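PDB 2JHP: core protein VP4 from Bluetongue virus, which caps the viral messenger RNA, combining guanylyltransferase and methyltransferase activities in one elongated chain. Local coordinates for residues A[477-482]-A[593-598]; A[511-516]-A[572-577]; A[566-571]-A[635-640]. All coordinates share one frame; numbering follows the deposited sequence.

The three contacts form one continuous patch of the chain. Contacts 1 and 2 lie with their centres about 13 Å apart, contacts 2 and 3 about 12 Å and contacts 1 and 3 about 22 Å. Loop 511-516 is the bridge: Asp-514 OD1 lies 3.1 Å from Glu-596 N of contact 1, probably hydrogen-bonded. Contacts 2 and 3 share helix 568-576, and the ring of Phe-572 from one meets that of Trp-637 from the other. Residues of the bound ligand pockets take no part in the contacts. Leu-477, in the same helical segment as Trp-479 but outside the contact itself, packs on Leu-121 of helix 114-128, which also carries the guanine-pocket residues Phe-117 and Arg-122.

Contact 1 (A[477-482]-A[593-598]); sequences LMWRYP and SAAEVI
Trp-479, in the last turn of helix 470-480, reaches with its indole to the loop residues Ser-593, Ala-594 and Ala-595. The helix follows strand 466-469 of a seven-stranded sheet with the strand order 3-2-1-4-5-7-6, that of the Rossmann-like methyltransferase fold, and the contact ties it to the irregular chain between helices 568-576 and 612-625. The tight part is the pyrrole corner of the indole. NE1 donates to Ser-593 O over 2.8 Å with an N-H...O angle of 152°; the oxygen sits at the ring edge, close to the ring plane, and the nitrogen is tilted 27° from the plane of the carbonyl. Ala-594 O comes in beside it, 3.0 Å from NE1 and 3.1 Å from Trp-479 CD1. With CG anti to the backbone nitrogen (chi1 177°), the ring extends outward from the helix to meet the loop. Val-512 and Asp-514 of the neighbouring loop also pack on this indole. The solvent side is looser. Ala-594, in the left-handed helical region, is exposed, and Ala-594 CB stays 4.4 Å from Trp-479 NE1. The Ser-593 hydroxyl bonds to the carbonyl of Asp-589 and takes no part in gripping the indole. Past Ala-595 the loop draws away from the helix. The apolar touch is made obliquely on the benzo side of the ring, where Ala-595 CB lies 3.8 Å from Trp-479 CZ2.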
loop_
_atom_site.group_PDB
_atom_site.type_symbol
_atom_site.label_atom_id
_atom_site.label_comp_id
_atom_site.label_asym_id
_atom_site.label_seq_id
_atom_site.Cartn_x
_atom_site.Cartn_y
_atom_site.Cartn_z
ATOM N N LEU A 477 8.563 -14.044 -4.827
ATOM C CA LEU A 477 9.491 -13.117 -4.184
ATOM C C LEU A 477 10.163 -13.733 -2.982
ATOM O O LEU A 477 11.306 -13.420 -2.707
ATOM C CB LEU A 477 8.798 -11.792 -3.796
ATOM C CG LEU A 477 8.285 -10.940 -4.960
ATOM C CD1 LEU A 477 7.221 -9.936 -4.529
ATOM C CD2 LEU A 477 9.456 -10.262 -5.649
ATOM N N MET A 478 9.467 -14.601 -2.259
ATOM C CA MET A 478 10.128 -15.380 -1.222
ATOM C C MET A 478 11.356 -16.103 -1.830
ATOM O O MET A 478 12.449 -16.126 -1.250
ATOM C CB MET A 478 9.186 -16.389 -0.575
ATOM C CG MET A 478 8.322 -15.782 0.499
ATOM S SD MET A 478 7.310 -17.008 1.343
ATOM C CE MET A 478 6.246 -15.953 2.316
ATOM N N TRP A 479 11.152 -16.642 -3.029
ATOM C CA TRP A 479 12.090 -17.531 -3.695
ATOM C C TRP A 479 13.255 -16.800 -4.359
ATOM O O TRP A 479 14.389 -17.252 -4.275
ATOM C CB TRP A 479 11.298 -18.352 -4.713
ATOM C CG TRP A 479 12.059 -19.289 -5.569
ATOM C CD1 TRP A 479 13.044 -20.133 -5.188
ATOM C CD2 TRP A 479 11.844 -19.517 -6.963
ATOM N NE1 TRP A 479 13.488 -20.864 -6.267
ATOM C CE2 TRP A 479 12.763 -20.504 -7.370
ATOM C CE3 TRP A 479 10.970 -18.969 -7.915
ATOM C CZ2 TRP A 479 12.838 -20.958 -8.690
ATOM C CZ3 TRP A 479 11.042 -19.418 -9.226
ATOM C CH2 TRP A 479 11.974 -20.396 -9.603
ATOM N N ARG A 480 12.955 -15.672 -5.005
ATOM C CA ARG A 480 13.928 -14.878 -5.754
ATOM C C ARG A 480 14.617 -13.802 -4.895
ATOM O O ARG A 480 15.806 -13.523 -5.078
ATOM C CB ARG A 480 13.254 -14.248 -6.986
ATOM C CG ARG A 480 14.152 -13.354 -7.855
ATOM C CD ARG A 480 14.649 -14.052 -9.101
ATOM N NE ARG A 480 13.768 -13.847 -10.253
ATOM C CZ ARG A 480 13.768 -14.612 -11.347
ATOM N NH1 ARG A 480 14.597 -15.653 -11.450
ATOM N NH2 ARG A 480 12.934 -14.341 -12.340
ATOM N N TYR A 481 13.878 -13.203 -3.964
ATOM C CA TYR A 481 14.435 -12.156 -3.107
ATOM C C TYR A 481 14.216 -12.436 -1.620
ATOM O O TYR A 481 13.415 -11.764 -0.976
ATOM C CB TYR A 481 13.856 -10.794 -3.477
ATOM C CG TYR A 481 14.093 -10.377 -4.907
ATOM C CD1 TYR A 481 13.096 -10.516 -5.864
ATOM C CD2 TYR A 481 15.316 -9.832 -5.302
ATOM C CE1 TYR A 481 13.298 -10.127 -7.181
ATOM C CE2 TYR A 481 15.541 -9.439 -6.627
ATOM C CZ TYR A 481 14.521 -9.591 -7.563
ATOM O OH TYR A 481 14.731 -9.207 -8.870
ATOM N N PRO A 482 14.944 -13.427 -1.073
ATOM C CA PRO A 482 14.833 -13.915 0.305
ATOM C C PRO A 482 14.928 -12.898 1.452
ATOM O O PRO A 482 14.431 -13.185 2.537
ATOM C CB PRO A 482 15.978 -14.919 0.398
ATOM C CG PRO A 482 16.113 -15.415 -0.981
ATOM C CD PRO A 482 15.954 -14.200 -1.817
ATOM N N SER A 593 17.876 -24.980 -8.041
ATOM C CA SER A 593 17.082 -23.780 -8.259
ATOM C C SER A 593 16.490 -23.320 -6.934
ATOM O O SER A 593 15.891 -22.240 -6.861
ATOM C CB SER A 593 15.969 -24.027 -9.283
ATOM O OG SER A 593 16.503 -24.147 -10.593
ATOM N N ALA A 594 16.669 -24.144 -5.892
ATOM C CA ALA A 594 16.056 -23.895 -4.576
ATOM C C ALA A 594 14.539 -23.757 -4.710
ATOM O O ALA A 594 13.918 -22.899 -4.085
ATOM C CB ALA A 594 16.672 -22.650 -3.896
ATOM N N ALA A 595 13.957 -24.621 -5.536
ATOM C CA ALA A 595 12.533 -24.584 -5.837
ATOM C C ALA A 595 11.840 -25.813 -5.296
ATOM O O ALA A 595 12.418 -26.881 -5.237
ATOM C CB ALA A 595 12.317 -24.498 -7.339
ATOM N N GLU A 596 10.586 -25.645 -4.907
ATOM C CA GLU A 596 9.740 -26.751 -4.475
ATOM C C GLU A 596 8.431 -26.749 -5.233
ATOM O O GLU A 596 8.148 -25.832 -6.006
ATOM C CB GLU A 596 9.516 -26.735 -2.960
ATOM C CG GLU A 596 9.353 -25.355 -2.351
ATOM C CD GLU A 596 9.945 -25.273 -0.957
ATOM O OE1 GLU A 596 10.244 -26.338 -0.372
ATOM O OE2 GLU A 596 10.107 -24.144 -0.444
ATOM N N VAL A 597 7.649 -27.795 -4.987
ATOM C CA VAL A 597 6.510 -28.166 -5.812
ATOM C C VAL A 597 5.424 -28.820 -4.930
ATOM O O VAL A 597 5.673 -29.121 -3.756
ATOM C CB VAL A 597 7.007 -29.137 -6.938
ATOM C CG1 VAL A 597 7.426 -30.490 -6.348
ATOM C CG2 VAL A 597 5.979 -29.297 -8.058
ATOM N N ILE A 598 4.221 -29.008 -5.478
ATOM C CA ILE A 598 3.226 -29.906 -4.870
ATOM C C ILE A 598 2.591 -30.885 -5.874
ATOM O O ILE A 598 1.380 -31.117 -5.829
ATOM C CB ILE A 598 2.073 -29.160 -4.158
ATOM C CG1 ILE A 598 2.509 -27.799 -3.614
ATOM C CG2 ILE A 598 1.469 -30.053 -3.055
ATOM C CD1 ILE A 598 1.339 -26.811 -3.532
#

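Contact 2 (A[511-516]-A[572-577]); sequences PVPDIS and FKMILD
The five-membered ring of Pro-511 meets the aliphatic stem of Lys-573 about at a right angle: CB and CG of the proline both lie 3.9 Å from Lys-573 CG, and Pro-511 CG is 3.8 Å from Lys-573 O. The lysine chain runs extended past the ring, its CD and CE still near the same corner. Pro-513 offers a second ring, crossed by the thioether end of Met-574, whose SD lies 4.2 Å from Pro-513 CB; the methyl is modelled implausibly close, so its exact place is doubtful. Met-574 CG stands between its backbone nitrogen and carbonyl carbon (chi1 89°), and a further bend at chi2 brings SD to the Pro-513 ring. The chains come closest at Pro-511 and Met-574, CA to CA 5.1 Å; Pro-511 O lies 3.2 Å from Met-574 CB and takes a long, bent CA-H...O contact from Met-574 CA. Farther along the loop, the carboxylate of Asp-514 holds the chain's bend. Its OD2 receives Ser-516 OG on the anti lone pair and Ser-516 N from above the carboxylate plane, 3.1 Å away, and is further engaged by Arg-60 in a salt bridge. The loop, between strand 499-503 and helix 523-533, lies on helix 568-576 and carries an inverse gamma turn centred on Pro-513 and an Asx turn at Asp-514.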
loop_
_atom_site.group_PDB
_atom_site.type_symbol
_atom_site.label_atom_id
_atom_site.label_comp_id
_atom_site.label_asym_id
_atom_site.label_seq_id
_atom_site.Cartn_x
_atom_site.Cartn_y
_atom_site.Cartn_z
ATOM N N PRO A 511 13.554 -22.877 -16.507
ATOM C CA PRO A 511 12.134 -22.600 -16.284
ATOM C C PRO A 511 11.466 -23.689 -15.440
ATOM O O PRO A 511 10.668 -24.480 -15.947
ATOM C CB PRO A 511 11.555 -22.560 -17.705
ATOM C CG PRO A 511 12.521 -23.311 -18.545
ATOM C CD PRO A 511 13.858 -23.124 -17.931
ATOM N N VAL A 512 11.803 -23.711 -14.154
ATOM C CA VAL A 512 11.365 -24.759 -13.232
ATOM C C VAL A 512 9.889 -24.549 -12.782
ATOM O O VAL A 512 9.427 -23.405 -12.708
ATOM C CB VAL A 512 12.369 -24.866 -12.035
ATOM C CG1 VAL A 512 12.170 -23.738 -11.041
ATOM C CG2 VAL A 512 12.272 -26.208 -11.338
ATOM N N PRO A 513 9.143 -25.648 -12.509
ATOM C CA PRO A 513 7.734 -25.539 -12.138
ATOM C C PRO A 513 7.508 -25.216 -10.658
ATOM O O PRO A 513 6.812 -25.966 -9.958
ATOM C CB PRO A 513 7.196 -26.937 -12.450
ATOM C CG PRO A 513 8.345 -27.834 -12.140
ATOM C CD PRO A 513 9.574 -27.059 -12.552
ATOM N N ASP A 514 8.065 -24.097 -10.197
ATOM C CA ASP A 514 7.959 -23.718 -8.789
ATOM C C ASP A 514 6.536 -23.345 -8.336
ATOM O O ASP A 514 5.733 -22.845 -9.119
ATOM C CB ASP A 514 8.926 -22.588 -8.477
ATOM C CG ASP A 514 8.994 -22.278 -7.003
ATOM O OD1 ASP A 514 9.659 -23.031 -6.254
ATOM O OD2 ASP A 514 8.359 -21.283 -6.597
ATOM N N ILE A 515 6.257 -23.607 -7.061
ATOM C CA ILE A 515 4.980 -23.311 -6.407
ATOM C C ILE A 515 4.390 -21.949 -6.799
ATOM O O ILE A 515 3.187 -21.833 -7.025
ATOM C CB ILE A 515 5.129 -23.458 -4.861
ATOM C CG1 ILE A 515 4.670 -24.839 -4.418
ATOM C CG2 ILE A 515 4.325 -22.430 -4.090
ATOM C CD1 ILE A 515 5.309 -25.287 -3.137
ATOM N N SER A 516 5.254 -20.936 -6.894
ATOM C CA SER A 516 4.883 -19.594 -7.323
ATOM C C SER A 516 4.081 -19.638 -8.619
ATOM O O SER A 516 3.136 -18.883 -8.805
ATOM C CB SER A 516 6.151 -18.752 -7.507
ATOM O OG SER A 516 6.995 -19.287 -8.509
ATOM N N PHE A 572 4.306 -22.105 -20.479
ATOM C CA PHE A 572 4.644 -22.659 -21.792
ATOM C C PHE A 572 6.127 -22.996 -21.870
ATOM O O PHE A 572 6.520 -23.965 -22.537
ATOM C CB PHE A 572 4.272 -21.702 -22.933
ATOM C CG PHE A 572 2.787 -21.571 -23.176
ATOM C CD1 PHE A 572 1.942 -22.673 -23.084
ATOM C CD2 PHE A 572 2.236 -20.343 -23.531
ATOM C CE1 PHE A 572 0.575 -22.547 -23.318
ATOM C CE2 PHE A 572 0.872 -20.211 -23.770
ATOM C CZ PHE A 572 0.041 -21.316 -23.663
ATOM N N LYS A 573 6.962 -22.210 -21.195
ATOM C CA LYS A 573 8.399 -22.474 -21.226
ATOM C C LYS A 573 8.736 -23.711 -20.397
ATOM O O LYS A 573 9.632 -24.467 -20.751
ATOM C CB LYS A 573 9.212 -21.258 -20.778
ATOM C CG LYS A 573 10.637 -21.273 -21.311
ATOM C CD LYS A 573 11.464 -20.058 -20.896
ATOM C CE LYS A 573 12.948 -20.263 -21.229
ATOM N NZ LYS A 573 13.804 -19.207 -20.598
ATOM N N MET A 574 7.993 -23.932 -19.315
ATOM C CA MET A 574 8.259 -25.064 -18.429
ATOM C C MET A 574 7.780 -26.379 -19.048
ATOM O O MET A 574 8.367 -27.434 -18.806
ATOM C CB MET A 574 7.691 -24.825 -17.008
ATOM C CG MET A 574 6.263 -25.250 -16.752
ATOM S SD MET A 574 6.071 -27.015 -16.472
ATOM C CE MET A 574 7.546 -27.360 -15.549
ATOM N N ILE A 575 6.726 -26.289 -19.858
ATOM C CA ILE A 575 6.079 -27.450 -20.473
ATOM C C ILE A 575 6.928 -28.054 -21.596
ATOM O O ILE A 575 7.184 -29.260 -21.603
ATOM C CB ILE A 575 4.649 -27.093 -21.010
ATOM C CG1 ILE A 575 3.698 -26.698 -19.866
ATOM C CG2 ILE A 575 4.055 -28.229 -21.852
ATOM C CD1 ILE A 575 3.425 -27.784 -18.843
ATOM N N LEU A 576 7.369 -27.206 -22.524
ATOM C CA LEU A 576 8.074 -27.653 -23.726
ATOM C C LEU A 576 9.576 -27.806 -23.516
ATOM O O LEU A 576 10.155 -28.843 -23.853
ATOM C CB LEU A 576 7.814 -26.690 -24.886
ATOM C CG LEU A 576 6.385 -26.169 -25.039
ATOM C CD1 LEU A 576 6.341 -25.051 -26.066
ATOM C CD2 LEU A 576 5.412 -27.287 -25.399
ATOM N N ASP A 577 10.196 -26.771 -22.955
ATOM C CA ASP A 577 11.645 -26.723 -22.829
ATOM C C ASP A 577 12.227 -27.575 -21.704
ATOM O O ASP A 577 13.439 -27.779 -21.658
ATOM C CB ASP A 577 12.120 -25.272 -22.666
ATOM C CG ASP A 577 12.235 -24.532 -23.992
ATOM O OD1 ASP A 577 12.539 -23.316 -23.955
ATOM O OD2 ASP A 577 12.032 -25.153 -25.069
#

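Contact 3 (A[566-571]-A[635-640]); sequences TDLFWW and DSWLEL
Two helices pack side by side here, the first turn of helix 568-576 against helix 635-641 near the C-terminus, with the indole of Trp-637 reaching from helix 635-641 to Leu-568 and Phe-569. Leu-568 CD1 stands over one face of the indole, 3.8 Å from the centroid of the five-membered ring and 20° off its normal, a CH-pi contact; Leu-568 CB follows above CZ2 and CH2. At the far end of the indole, the benzo edge points at the face of Phe-569 in an offset edge-to-face pair, centroids 5.2 Å apart and planes at 72°. CH2 makes the nearest touch, 3.3 Å from Phe-569 CD1. The torsion that puts CG of Trp-637 anti to its carbonyl carbon (chi1 -62°) directs the ring across to the other helix. One turn on, Leu-640 CD1 reaches Phe-569 CZ at 3.9 Å, the two side chains crossing at about a right angle. Asp-567 is the N-cap, just ahead of helix 568-576: OD2 accepts from Trp-570 N over 3.1 Å and also pairs with Arg-466, which ties the helix start to strand 466-469. Between the helices the contact is wholly apolar and aromatic. The one polar atom of the buried indole, NE1, is satisfied by Leu-458 O of helix 453-460, a bond that, with the packing of Leu-568 and Phe-569, probably limits rotation of the ring.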
loop_
_atom_site.group_PDB
_atom_site.type_symbol
_atom_site.label_atom_id
_atom_site.label_comp_id
_atom_site.label_asym_id
_atom_site.label_seq_id
_atom_site.Cartn_x
_atom_site.Cartn_y
_atom_site.Cartn_z
ATOM N N THR A 566 -2.101 -17.591 -13.399
ATOM C CA THR A 566 -0.687 -17.979 -13.454
ATOM C C THR A 566 -0.038 -17.464 -14.742
ATOM O O THR A 566 -0.732 -16.933 -15.610
ATOM C CB THR A 566 -0.503 -19.503 -13.303
ATOM O OG1 THR A 566 0.866 -19.794 -13.000
ATOM C CG2 THR A 566 -0.932 -20.246 -14.585
ATOM N N ASP A 567 1.284 -17.623 -14.860
ATOM C CA ASP A 567 2.049 -17.042 -15.978
ATOM C C ASP A 567 2.150 -17.993 -17.173
ATOM O O ASP A 567 2.867 -18.994 -17.130
ATOM C CB ASP A 567 3.433 -16.550 -15.511
ATOM C CG ASP A 567 4.147 -15.694 -16.569
ATOM O OD1 ASP A 567 3.550 -14.714 -17.054
ATOM O OD2 ASP A 567 5.314 -15.983 -16.910
ATOM N N LEU A 568 1.426 -17.657 -18.238
ATOM C CA LEU A 568 1.439 -18.433 -19.476
ATOM C C LEU A 568 2.827 -18.574 -20.086
ATOM O O LEU A 568 3.239 -19.670 -20.446
ATOM C CB LEU A 568 0.473 -17.840 -20.508
ATOM C CG LEU A 568 -1.015 -18.152 -20.313
ATOM C CD1 LEU A 568 -1.806 -17.616 -21.494
ATOM C CD2 LEU A 568 -1.260 -19.651 -20.153
ATOM N N PHE A 569 3.548 -17.466 -20.196
ATOM C CA PHE A 569 4.857 -17.480 -20.853
ATOM C C PHE A 569 5.817 -18.437 -20.159
ATOM O O PHE A 569 6.415 -19.289 -20.790
ATOM C CB PHE A 569 5.466 -16.081 -20.883
ATOM C CG PHE A 569 6.093 -15.737 -22.187
ATOM C CD1 PHE A 569 5.634 -14.656 -22.934
ATOM C CD2 PHE A 569 7.123 -16.507 -22.688
ATOM C CE1 PHE A 569 6.208 -14.348 -24.161
ATOM C CE2 PHE A 569 7.691 -16.207 -23.889
ATOM C CZ PHE A 569 7.243 -15.122 -24.635
ATOM N N TRP A 570 5.955 -18.282 -18.846
ATOM C CA TRP A 570 6.791 -19.159 -18.031
ATOM C C TRP A 570 6.268 -20.606 -18.060
ATOM O O TRP A 570 7.048 -21.556 -18.184
ATOM C CB TRP A 570 6.841 -18.586 -16.614
ATOM C CG TRP A 570 7.508 -19.405 -15.580
ATOM C CD1 TRP A 570 8.248 -20.538 -15.767
ATOM C CD2 TRP A 570 7.545 -19.126 -14.178
ATOM N NE1 TRP A 570 8.725 -20.995 -14.558
ATOM C CE2 TRP A 570 8.305 -20.144 -13.567
ATOM C CE3 TRP A 570 7.006 -18.104 -13.373
ATOM C CZ2 TRP A 570 8.534 -20.182 -12.192
ATOM C CZ3 TRP A 570 7.229 -18.147 -12.003
ATOM C CH2 TRP A 570 7.995 -19.175 -11.430
ATOM N N TRP A 571 4.948 -20.753 -17.970
ATOM C CA TRP A 571 4.300 -22.065 -18.023
ATOM C C TRP A 571 4.563 -22.779 -19.358
ATOM O O TRP A 571 5.023 -23.914 -19.365
ATOM C CB TRP A 571 2.801 -21.940 -17.733
ATOM C CG TRP A 571 2.175 -23.205 -17.267
ATOM C CD1 TRP A 571 2.202 -23.716 -16.003
ATOM C CD2 TRP A 571 1.411 -24.121 -18.057
ATOM N NE1 TRP A 571 1.503 -24.897 -15.954
ATOM C CE2 TRP A 571 1.013 -25.173 -17.204
ATOM C CE3 TRP A 571 1.034 -24.164 -19.411
ATOM C CZ2 TRP A 571 0.259 -26.256 -17.659
ATOM C CZ3 TRP A 571 0.279 -25.236 -19.859
ATOM C CH2 TRP A 571 -0.097 -26.267 -18.988
ATOM N N ASP A 635 -4.675 -15.888 -30.318
ATOM C CA ASP A 635 -3.912 -15.913 -31.567
ATOM C C ASP A 635 -2.447 -15.561 -31.318
ATOM O O ASP A 635 -1.559 -16.156 -31.923
ATOM C CB ASP A 635 -4.521 -14.984 -32.627
ATOM C CG ASP A 635 -5.875 -15.474 -33.138
ATOM O OD1 ASP A 635 -6.054 -16.700 -33.321
ATOM O OD2 ASP A 635 -6.760 -14.622 -33.371
ATOM N N SER A 636 -2.207 -14.618 -30.409
ATOM C CA SER A 636 -0.851 -14.237 -30.030
ATOM C C SER A 636 -0.062 -15.434 -29.492
ATOM O O SER A 636 1.049 -15.704 -29.958
ATOM C CB SER A 636 -0.867 -13.087 -29.018
ATOM O OG SER A 636 0.360 -12.379 -29.036
ATOM N N TRP A 637 -0.642 -16.159 -28.535
ATOM C CA TRP A 637 -0.007 -17.362 -27.996
ATOM C C TRP A 637 -0.061 -18.509 -29.004
ATOM O O TRP A 637 0.839 -19.344 -29.043
ATOM C CB TRP A 637 -0.658 -17.799 -26.680
ATOM C CG TRP A 637 -0.551 -16.811 -25.565
ATOM C CD1 TRP A 637 -1.543 -16.011 -25.091
ATOM C CD2 TRP A 637 0.602 -16.531 -24.765
ATOM N NE1 TRP A 637 -1.086 -15.233 -24.061
ATOM C CE2 TRP A 637 0.228 -15.535 -23.833
ATOM C CE3 TRP A 637 1.913 -17.018 -24.745
ATOM C CZ2 TRP A 637 1.117 -15.015 -22.893
ATOM C CZ3 TRP A 637 2.797 -16.503 -23.805
ATOM C CH2 TRP A 637 2.395 -15.510 -22.894
ATOM N N LEU A 638 -1.126 -18.547 -29.804
ATOM C CA LEU A 638 -1.281 -19.547 -30.862
ATOM C C LEU A 638 -0.162 -19.415 -31.885
ATOM O O LEU A 638 0.539 -20.384 -32.165
ATOM C CB LEU A 638 -2.641 -19.416 -31.554
ATOM C CG LEU A 638 -3.857 -20.044 -30.877
ATOM C CD1 LEU A 638 -5.128 -19.508 -31.506
ATOM C CD2 LEU A 638 -3.810 -21.560 -30.978
ATOM N N GLU A 639 0.009 -18.205 -32.417
ATOM C CA GLU A 639 1.089 -17.886 -33.353
ATOM C C GLU A 639 2.471 -17.823 -32.680
ATOM O O GLU A 639 3.484 -17.572 -33.348
ATOM C CB GLU A 639 0.788 -16.586 -34.107
ATOM C CG GLU A 639 -0.402 -16.675 -35.056
ATOM C CD GLU A 639 -0.445 -15.528 -36.057
ATOM O OE1 GLU A 639 0.353 -15.535 -37.025
ATOM O OE2 GLU A 639 -1.293 -14.625 -35.877
ATOM N N LEU A 640 2.504 -18.051 -31.366
ATOM C CA LEU A 640 3.761 -18.214 -30.641
ATOM C C LEU A 640 4.144 -19.685 -30.481
ATOM O O LEU A 640 5.316 -20.026 -30.597
ATOM C CB LEU A 640 3.714 -17.522 -29.276
ATOM C CG LEU A 640 5.005 -17.546 -28.445
ATOM C CD1 LEU A 640 5.234 -16.206 -27.766
ATOM C CD2 LEU A 640 5.005 -18.693 -27.425
#